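Local coordinates for protein ribokinase (PDB 6ILS) that catalyses the ATP- and magnesium-dependent phosphorylation of D-ribose at O-5, giving D-ribose 5-phosphate, at residues A263-A266 against V267-E271; A286-C289 against V290-K293; P300-K303 against S304-L308. All coordinates share one frame; numbering follows the deposited sequence.

Contact 1. Residues A263-A266 against V267-E271; sequences AAFA and VAMVE
The Phe265 ring meets Met269 one helical turn further on: the methyl CE of Met269 comes obliquely against ring atom CE1 of Phe265 at 3.5 Å, while CZ lies slightly farther from the same methyl. The sulfur takes part as well. Met269 SD stands 5.2 Å from the centroid of the Phe265 ring and 64° off its normal, an oblique Met-aromatic contact. Met269 runs out straight through its first two torsions, then turns about its CG-SD bond (chi3 -80°), which brings CE back to the ring. Cys278 and Ala282 of helix 275-289 also touch Phe265. The backbone that carries them is regular alpha-helix: Met269 N donates to Phe265 O at 2.8 Å, and Val270 N to Ala266 O likewise at 2.8 Å. Val267 sets its CG2 methyl 3.3 Å from Ala263 O. Ala264 joins Phe265 in packing on helix 275-289, through Ala285, whereas Ala266 rests on Ile138 and Leu140 of strand 138-143. Across the contact the chemistry is thus divided: main-chain N-H and C=O groups satisfy one another along the helix, while the side chains meet through methyls, sulfur and an aromatic ring, suited to a largely buried helix packed between the central sheet and helix 275-289.

Contact 2. Residues A286-C289 against V290-K293; sequences ASLC and VQVK. With NA (sodium ion), chain G; ATP (adenosine-5'-triphosphate), chain E.
This is a local helix-end contact, in which the last turn of helix 275-289 passes into a type I beta turn from Cys289 to Val292 that holds part of the monovalent-cation site of this PfkB-family kinase. Cys289 O and Val292 O each bind the sodium ion at 2.7 Å, and Asp253, Thr255 and Gly294 complete its coordination; potassium is the ion predicted here. The turn's own bond, Val292 N to Cys289 O, is weak, and the shared metal ties its two ends together as well. Upstream, Val290 N donates to Ala286 O at 3.2 Å. The same stretch lines the nucleotide pocket: Ala286 CB lies 3.6 Å from O3' of ATP, Ser287 CA 3.6 Å from adenine C2, and Val290 CG1 3.9 Å from O4' of the sugar. Ser287 OG hydrogen-bonds to Ile246 O outside the turn. Gln291 swings CG anti to its carbonyl carbon (chi1 -54°), folding its chain back over the helix end, while its OE1 has a weak bond to Ala249 N. Its NE2 donates to Ser287 O at 3.1 Å, with the oxygen in the amide plane of Gln291 but the nitrogen well above the carbonyl plane of Ser287.

Contact 3. Residues P300-K303 against S304-L308; sequences PDRK and SVLKL
The Asp301 carboxylate and Ser304 are folded onto each other, with one oxygen, OD1, taking both bonds from Ser304. Ser304 N and Ser304 OG approach Asp301 OD1 on its syn side from opposite faces of the carboxylate plane, the amide at 3.0 Å and the hydroxyl at a short 2.5 Å. The Asp301 side chain takes the cramped position between its own N and carbonyl carbon (chi1 67°), which turns OD1 over the first helical turn. Its other oxygen, OD2, forms a salt bridge with Lys303 NZ at 2.8 Å, the ammonium lying above the carboxylate plane. Two waters donate to Ser304 OG, one accepting from Asp301 N and the other from Lys303 NZ. With an alanine in place of Asp301, Ser304 N would probably be left without its capping acceptor and Lys303 without its charge partner. Elsewhere the touching side-chain atoms are apolar. Pro300 CG meets Val305 CG2 at 3.8 Å, the two side chains crossing at a slant, and Arg302 lays CG 4.0 Å from Leu306 CD1 while its guanidinium forms a salt bridge with Glu271 and a hydrogen bond to Leu52 O. Aspartate at the N-cap gripping the N3 residue, with Pro300, just before the N-cap, meeting Val305 at N4 as a hydrophobic staple, is a classic helix start; here it opens the C-terminal helix 302-312.

In the fold
The three contacts follow one another along the C-terminal part of the chain, on helices 257-270 and 302-312 and at the end of helix 275-289 with the loop that follows. Contacts 2 and 3 are closest, their centres 12 Å apart: Leu288 packs through CD1 on Pro300 CB at 3.8 Å and also meets Ser304, Val305 and Leu308. Contacts 1 and 3, 14 Å apart between centres, are joined by the Glu271-Arg302 salt bridge and by Val267 against the same arginine. Contacts 1 and 2 do not touch. Only contact 2 binds ATP and sodium directly. The side chain of Ala263 lies about 6 Å from that of Asp259, the predicted proton acceptor, and that of Pro300 about 8 Å from the sodium.

Contact 1. Residues A263-A266 against V267-E271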
# COMPACT_ATOMS: atom_id res chain seq x y z
N ALA B 263 -3.54 -19.91 16.64
CA ALA B 263 -2.56 -20.83 16.05
C ALA B 263 -1.73 -21.58 17.10
O ALA B 263 -1.40 -22.76 16.90
CB ALA B 263 -1.63 -20.07 15.08
N ALA B 264 -1.40 -20.92 18.21
CA ALA B 264 -0.59 -21.57 19.25
C ALA B 264 -1.42 -22.65 19.95
O ALA B 264 -0.92 -23.73 20.28
CB ALA B 264 -0.08 -20.52 20.28
N PHE B 265 -2.69 -22.35 20.16
CA PHE B 265 -3.61 -23.35 20.69
C PHE B 265 -3.62 -24.58 19.77
O PHE B 265 -3.54 -25.71 20.22
CB PHE B 265 -5.01 -22.75 20.83
CG PHE B 265 -6.03 -23.73 21.35
CD1 PHE B 265 -6.68 -24.61 20.50
CD2 PHE B 265 -6.35 -23.75 22.70
CE1 PHE B 265 -7.62 -25.52 20.99
CE2 PHE B 265 -7.29 -24.66 23.19
CZ PHE B 265 -7.92 -25.53 22.34
N ALA B 266 -3.72 -24.35 18.46
CA ALA B 266 -3.77 -25.44 17.46
C ALA B 266 -2.50 -26.29 17.50
O ALA B 266 -2.59 -27.48 17.40
CB ALA B 266 -4.01 -24.88 16.09
N VAL B 267 -1.35 -25.64 17.65
CA VAL B 267 -0.06 -26.36 17.69
C VAL B 267 -0.02 -27.22 18.95
O VAL B 267 0.31 -28.35 18.86
CB VAL B 267 1.11 -25.37 17.66
CG1 VAL B 267 2.41 -26.05 18.02
CG2 VAL B 267 1.20 -24.67 16.31
N ALA B 268 -0.43 -26.65 20.07
CA ALA B 268 -0.43 -27.42 21.32
C ALA B 268 -1.41 -28.59 21.20
O ALA B 268 -1.09 -29.66 21.64
CB ALA B 268 -0.80 -26.53 22.48
N MET B 269 -2.56 -28.35 20.61
CA MET B 269 -3.57 -29.41 20.47
C MET B 269 -3.08 -30.50 19.52
O MET B 269 -3.15 -31.62 19.88
CB MET B 269 -4.89 -28.84 19.96
CG MET B 269 -5.86 -29.89 19.55
SD MET B 269 -7.46 -29.16 19.25
CE MET B 269 -8.03 -29.03 20.94
N VAL B 270 -2.48 -30.14 18.38
CA VAL B 270 -1.98 -31.19 17.44
C VAL B 270 -0.78 -31.94 18.02
O VAL B 270 -0.56 -33.07 17.66
CB VAL B 270 -1.69 -30.63 16.04
CG1 VAL B 270 -0.47 -29.73 16.04
CG2 VAL B 270 -1.58 -31.74 15.03
N GLU B 271 -0.04 -31.34 18.96
CA GLU B 271 1.06 -32.04 19.64
C GLU B 271 0.56 -32.95 20.77
O GLU B 271 1.39 -33.56 21.39
CB GLU B 271 2.05 -31.01 20.16
CG GLU B 271 2.82 -30.37 19.05
CD GLU B 271 3.85 -29.39 19.56
OE1 GLU B 271 3.78 -29.12 20.76
OE2 GLU B 271 4.65 -28.91 18.75

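Contact 2. Residues A286-C289 against V290-K293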
# COMPACT_ATOMS: atom_id res chain seq x y z
N ALA B 286 0.35 -15.42 22.94
CA ALA B 286 -0.29 -14.12 22.71
C ALA B 286 0.34 -13.01 23.58
O ALA B 286 0.45 -11.87 23.16
CB ALA B 286 -1.80 -14.20 22.99
N SER B 287 0.72 -13.36 24.81
CA SER B 287 1.41 -12.41 25.71
C SER B 287 2.68 -11.85 25.07
O SER B 287 2.93 -10.63 25.09
CB SER B 287 1.78 -13.08 27.03
OG SER B 287 2.22 -12.12 27.97
N LEU B 288 3.48 -12.74 24.51
CA LEU B 288 4.72 -12.31 23.86
C LEU B 288 4.45 -11.46 22.61
O LEU B 288 5.14 -10.45 22.37
CB LEU B 288 5.57 -13.51 23.50
CG LEU B 288 6.08 -14.26 24.73
CD1 LEU B 288 6.77 -15.55 24.33
CD2 LEU B 288 7.02 -13.37 25.55
N CYS B 289 3.45 -11.87 21.84
CA CYS B 289 3.04 -11.16 20.63
C CYS B 289 2.73 -9.68 20.87
O CYS B 289 3.06 -8.84 20.04
CB CYS B 289 1.82 -11.85 20.00
SG CYS B 289 1.12 -11.00 18.55
N VAL B 290 2.07 -9.36 21.98
CA VAL B 290 1.62 -7.99 22.17
C VAL B 290 2.76 -7.08 22.60
O VAL B 290 2.58 -5.87 22.70
CB VAL B 290 0.47 -7.88 23.22
CG1 VAL B 290 -0.73 -8.77 22.81
CG2 VAL B 290 0.95 -8.22 24.62
N GLN B 291 3.94 -7.65 22.83
CA GLN B 291 5.06 -6.85 23.31
C GLN B 291 5.99 -6.39 22.19
O GLN B 291 7.02 -5.75 22.46
CB GLN B 291 5.82 -7.63 24.38
CG GLN B 291 4.90 -8.10 25.50
CD GLN B 291 5.62 -8.72 26.66
OE1 GLN B 291 6.54 -8.12 27.22
NE2 GLN B 291 5.21 -9.93 27.04
N VAL B 292 5.62 -6.67 20.95
CA VAL B 292 6.42 -6.30 19.78
C VAL B 292 5.51 -5.74 18.68
O VAL B 292 4.39 -6.21 18.49
CB VAL B 292 7.23 -7.51 19.25
CG1 VAL B 292 7.84 -7.22 17.87
CG2 VAL B 292 8.31 -7.90 20.24
N LYS B 293 5.97 -4.72 17.96
CA LYS B 293 5.12 -4.10 16.94
C LYS B 293 5.07 -4.94 15.66
O LYS B 293 6.05 -5.58 15.28
CB LYS B 293 5.60 -2.66 16.64
CG LYS B 293 4.86 -1.98 15.48
CD LYS B 293 4.45 -0.54 15.79
CE LYS B 293 3.09 -0.50 16.48
NZ LYS B 293 2.41 0.82 16.37
NA NA G . 2.09 -7.56 17.90
PG ATP E . -9.18 -11.13 18.74
O1G ATP E . -9.68 -12.33 18.03
O2G ATP E . -7.93 -10.58 18.07
O3G ATP E . -10.20 -10.03 18.73
PB ATP E . -9.19 -10.70 21.52
O1B ATP E . -8.79 -11.45 22.72
O2B ATP E . -10.61 -10.41 21.66
O3B ATP E . -8.90 -11.60 20.25
PA ATP E . -7.19 -8.64 22.00
O1A ATP E . -7.66 -7.86 23.22
O2A ATP E . -6.48 -7.72 21.04
O3A ATP E . -8.44 -9.29 21.28
O5' ATP E . -6.19 -9.75 22.46
C5' ATP E . -5.69 -10.69 21.54
C4' ATP E . -4.90 -11.80 22.36
O4' ATP E . -3.80 -11.11 23.20
C3' ATP E . -5.69 -12.35 23.17
O3' ATP E . -5.38 -13.75 23.30
C2' ATP E . -5.44 -11.63 24.65
O2' ATP E . -5.88 -12.57 25.67
C1' ATP E . -4.21 -11.33 24.68
N9 ATP E . -4.01 -10.02 25.33
C8 ATP E . -4.55 -8.76 25.29
N7 ATP E . -3.87 -8.00 26.18
C5 ATP E . -2.91 -8.78 26.77
C6 ATP E . -1.95 -8.50 27.75
N6 ATP E . -1.72 -7.26 28.42
N1 ATP E . -1.13 -9.47 28.16
C2 ATP E . -1.21 -10.73 27.61
N3 ATP E . -2.14 -11.02 26.66
C4 ATP E . -2.99 -10.03 26.24

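Contact 3. Residues P300-K303 against S304-L308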
# COMPACT_ATOMS: atom_id res chain seq x y z
N PRO B 300 6.35 -15.17 18.42
CA PRO B 300 7.43 -15.69 19.21
C PRO B 300 7.91 -17.08 18.80
O PRO B 300 7.20 -17.82 18.26
CB PRO B 300 6.77 -15.78 20.59
CG PRO B 300 5.36 -16.14 20.27
CD PRO B 300 5.05 -15.38 19.01
N ASP B 301 9.16 -17.39 19.13
CA ASP B 301 9.67 -18.76 18.88
C ASP B 301 9.19 -19.67 20.01
O ASP B 301 8.88 -19.18 21.06
CB ASP B 301 11.18 -18.81 18.67
CG ASP B 301 12.00 -18.46 19.88
OD1 ASP B 301 11.43 -18.30 20.96
OD2 ASP B 301 13.20 -18.33 19.72
N ARG B 302 9.19 -20.97 19.77
CA ARG B 302 8.70 -21.94 20.76
C ARG B 302 9.44 -21.83 22.10
O ARG B 302 8.79 -21.88 23.11
CB ARG B 302 8.77 -23.37 20.25
CG ARG B 302 8.31 -24.33 21.32
CD ARG B 302 8.37 -25.78 20.98
NE ARG B 302 7.46 -25.90 19.90
CZ ARG B 302 6.39 -26.64 19.93
NH1 ARG B 302 6.13 -27.38 20.99
NH2 ARG B 302 5.63 -26.67 18.87
N LYS B 303 10.76 -21.73 22.08
CA LYS B 303 11.53 -21.68 23.35
C LYS B 303 11.03 -20.53 24.23
O LYS B 303 10.95 -20.71 25.41
CB LYS B 303 13.02 -21.43 23.12
CG LYS B 303 13.65 -22.09 21.92
CD LYS B 303 15.12 -21.80 21.79
CE LYS B 303 15.46 -21.05 20.53
NZ LYS B 303 15.46 -19.60 20.76
N SER B 304 10.79 -19.36 23.65
CA SER B 304 10.33 -18.21 24.45
C SER B 304 8.97 -18.51 25.08
O SER B 304 8.79 -18.19 26.21
CB SER B 304 10.27 -16.98 23.60
OG SER B 304 11.49 -16.76 22.93
N VAL B 305 8.07 -19.11 24.31
CA VAL B 305 6.73 -19.44 24.86
C VAL B 305 6.91 -20.39 26.05
O VAL B 305 6.36 -20.16 27.07
CB VAL B 305 5.79 -20.05 23.80
CG1 VAL B 305 4.47 -20.41 24.42
CG2 VAL B 305 5.61 -19.14 22.62
N LEU B 306 7.74 -21.41 25.87
CA LEU B 306 7.95 -22.38 26.97
C LEU B 306 8.63 -21.68 28.16
O LEU B 306 8.31 -22.03 29.26
CB LEU B 306 8.78 -23.56 26.47
CG LEU B 306 8.10 -24.44 25.42
CD1 LEU B 306 9.02 -25.57 25.01
CD2 LEU B 306 6.79 -24.99 25.94
N LYS B 307 9.52 -20.74 27.92
CA LYS B 307 10.21 -20.04 29.04
C LYS B 307 9.18 -19.21 29.79
O LYS B 307 9.19 -19.22 30.97
CB LYS B 307 11.36 -19.19 28.53
CG LYS B 307 12.28 -18.64 29.61
CD LYS B 307 13.31 -17.66 29.08
CE LYS B 307 14.37 -17.26 30.08
NZ LYS B 307 14.85 -15.87 29.89
N LEU B 308 8.30 -18.52 29.07
CA LEU B 308 7.31 -17.71 29.78
C LEU B 308 6.40 -18.62 30.60
O LEU B 308 6.03 -18.29 31.72
CB LEU B 308 6.49 -16.87 28.79
CG LEU B 308 5.49 -15.87 29.37
CD1 LEU B 308 6.15 -14.88 30.40
CD2 LEU B 308 4.83 -15.09 28.25
O HOH W 1 10.43 -15.06 20.55
O HOH W 2 14.30 -17.40 22.34